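HNH endonuclease (PDB 4H9D) probably nicks DNA as a metal-dependent endonuclease of the HNH family, and carries a bound zinc ion. Local coordinates at residues 37-41 and 70-76. Numbering follows the deposited sequence.
Sequences ICHYC and VPACKEC. With ZN (zinc ion), chain D.
Y40 lays the CD2–CE2 side of its ring against the methyl of A72, CE2 to A72 CB measuring 3.7 Å with that methyl near the ring plane, while Y40 CB rests on C76 SG. The contact is the Cys4 zinc site of an HNH endonuclease: one CxxC pair, C38 and C41, comes from a loop, the other, C73 and C76, from the junction of strand 69-73 with helix 74-82. C38 SG and C41 SG each bind zinc at 2.3 Å; C73 SG and C76 SG complete the tetrad.

Backbone amides also engage the thiolates. C73 N donates to C38 SG across the contact (3.4 Å, N-H...S angle 158°), and Y40 N and C41 N add weak bonds to the same sulfur; together these three N-H groups probably stabilise the negative charge on it. In C38, a chi1 of 170° turns SG away from its own N and brings it to the zinc and within reach of the three N-H groups. One residue past C38, H39 N donates to P71 O at 2.9 Å, nearly straight at 165°, tying loop to strand.

Y40 OH is hydrogen-bonded to D53 OD2 on the paired strand 50-54, and the Y40 ring meets W88 edge-to-face. An alanine in place of Y40 would probably open a gap beside A72 and W88 and leave the D53 carboxylate without this hydroxyl partner. At the helix start C73 occupies the N-cap, where its metal-bound SG accepts from C76 N at 3.6 Å.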
loop_
_atom_site.group_PDB
_atom_site.type_symbol
_atom_site.label_atom_id
_atom_site.label_comp_id
_atom_site.label_asym_id
_atom_site.label_seq_id
_atom_site.Cartn_x
_atom_site.Cartn_y
_atom_site.Cartn_z
ATOM N N ILE A 37 4.996 -22.018 -17.123
ATOM C CA ILE A 37 6.168 -21.678 -16.313
ATOM C C ILE A 37 6.127 -20.215 -15.884
ATOM O O ILE A 37 5.969 -19.334 -16.717
ATOM C CB ILE A 37 7.466 -21.919 -17.093
ATOM C CG1 ILE A 37 7.634 -23.418 -17.369
ATOM C CG2 ILE A 37 8.650 -21.377 -16.307
ATOM C CD1 ILE A 37 7.650 -24.286 -16.118
ATOM N N CYS A 38 6.235 -19.962 -14.584
ATOM C CA CYS A 38 6.233 -18.592 -14.076
ATOM C C CYS A 38 7.629 -18.015 -14.282
ATOM O O CYS A 38 8.622 -18.588 -13.837
ATOM C CB CYS A 38 5.892 -18.575 -12.597
ATOM S SG CYS A 38 6.151 -16.970 -11.855
ATOM N N HIS A 39 7.709 -16.875 -14.947
ATOM C CA HIS A 39 8.999 -16.274 -15.250
ATOM C C HIS A 39 9.874 -15.908 -14.063
ATOM O O HIS A 39 11.106 -15.968 -14.164
ATOM C CB HIS A 39 8.807 -15.044 -16.120
ATOM C CG HIS A 39 10.089 -14.432 -16.567
ATOM N ND1 HIS A 39 10.583 -13.261 -16.029
ATOM C CD2 HIS A 39 11.004 -14.846 -17.475
ATOM C CE1 HIS A 39 11.748 -12.980 -16.587
ATOM N NE2 HIS A 39 12.025 -13.926 -17.468
ATOM N N TYR A 40 9.246 -15.544 -12.945
ATOM C CA TYR A 40 9.994 -15.152 -11.759
ATOM C C TYR A 40 10.443 -16.331 -10.917
ATOM O O TYR A 40 11.639 -16.499 -10.681
ATOM C CB TYR A 40 9.169 -14.164 -10.929
ATOM C CG TYR A 40 8.904 -12.885 -11.694
ATOM C CD1 TYR A 40 9.973 -12.055 -12.087
ATOM C CD2 TYR A 40 7.607 -12.541 -12.111
ATOM C CE1 TYR A 40 9.764 -10.924 -12.881
ATOM C CE2 TYR A 40 7.382 -11.404 -12.913
ATOM C CZ TYR A 40 8.472 -10.609 -13.289
ATOM O OH TYR A 40 8.286 -9.502 -14.077
ATOM N N CYS A 41 9.510 -17.169 -10.472
ATOM C CA CYS A 41 9.919 -18.307 -9.650
ATOM C C CYS A 41 10.217 -19.611 -10.398
ATOM O O CYS A 41 10.733 -20.547 -9.809
ATOM C CB CYS A 41 8.897 -18.556 -8.539
ATOM S SG CYS A 41 7.249 -18.999 -9.086
ATOM N N VAL A 70 5.942 -10.902 -20.017
ATOM C CA VAL A 70 6.349 -12.165 -19.426
ATOM C C VAL A 70 5.209 -12.774 -18.579
ATOM O O VAL A 70 4.399 -12.037 -17.995
ATOM C CB VAL A 70 7.576 -11.895 -18.553
ATOM C CG1 VAL A 70 7.206 -11.927 -17.091
ATOM C CG2 VAL A 70 8.656 -12.863 -18.875
ATOM N N PRO A 71 5.132 -14.121 -18.489
ATOM C CA PRO A 71 4.081 -14.799 -17.707
ATOM C C PRO A 71 4.444 -14.847 -16.234
ATOM O O PRO A 71 5.571 -15.181 -15.897
ATOM C CB PRO A 71 4.044 -16.219 -18.288
ATOM C CG PRO A 71 5.045 -16.214 -19.449
ATOM C CD PRO A 71 6.016 -15.112 -19.113
ATOM N N ALA A 72 3.504 -14.530 -15.353
ATOM C CA ALA A 72 3.801 -14.578 -13.928
ATOM C C ALA A 72 2.620 -15.123 -13.130
ATOM O O ALA A 72 1.464 -14.928 -13.508
ATOM C CB ALA A 72 4.173 -13.198 -13.431
ATOM N N CYS A 73 2.920 -15.817 -12.033
ATOM C CA CYS A 73 1.887 -16.383 -11.159
ATOM C C CYS A 73 1.388 -15.304 -10.199
ATOM O O CYS A 73 2.056 -14.292 -9.978
ATOM C CB CYS A 73 2.442 -17.560 -10.354
ATOM S SG CYS A 73 3.508 -17.094 -8.950
ATOM N N LYS A 74 0.210 -15.525 -9.630
ATOM C CA LYS A 74 -0.406 -14.578 -8.704
ATOM C C LYS A 74 0.569 -13.931 -7.706
ATOM O O LYS A 74 0.760 -12.710 -7.707
ATOM C CB LYS A 74 -1.545 -15.298 -7.967
ATOM C CG LYS A 74 -2.243 -14.515 -6.865
ATOM C CD LYS A 74 -3.496 -15.254 -6.396
ATOM C CE LYS A 74 -3.201 -16.710 -6.026
ATOM N NZ LYS A 74 -4.433 -17.482 -5.680
ATOM N N GLU A 75 1.190 -14.763 -6.875
ATOM C CA GLU A 75 2.130 -14.331 -5.840
ATOM C C GLU A 75 3.298 -13.469 -6.327
ATOM O O GLU A 75 3.576 -12.404 -5.765
ATOM C CB GLU A 75 2.663 -15.564 -5.118
ATOM C CG GLU A 75 3.540 -15.280 -3.922
ATOM C CD GLU A 75 3.980 -16.557 -3.228
ATOM O OE1 GLU A 75 3.094 -17.329 -2.799
ATOM O OE2 GLU A 75 5.204 -16.794 -3.113
ATOM N N CYS A 76 3.988 -13.937 -7.361
ATOM C CA CYS A 76 5.122 -13.207 -7.916
ATOM C C CYS A 76 4.697 -11.877 -8.522
ATOM O O CYS A 76 5.376 -10.860 -8.357
ATOM C CB CYS A 76 5.828 -14.036 -9.000
ATOM S SG CYS A 76 7.108 -15.170 -8.400
HETATM ZN ZN ZN D . 5.971 -17.129 -9.553
#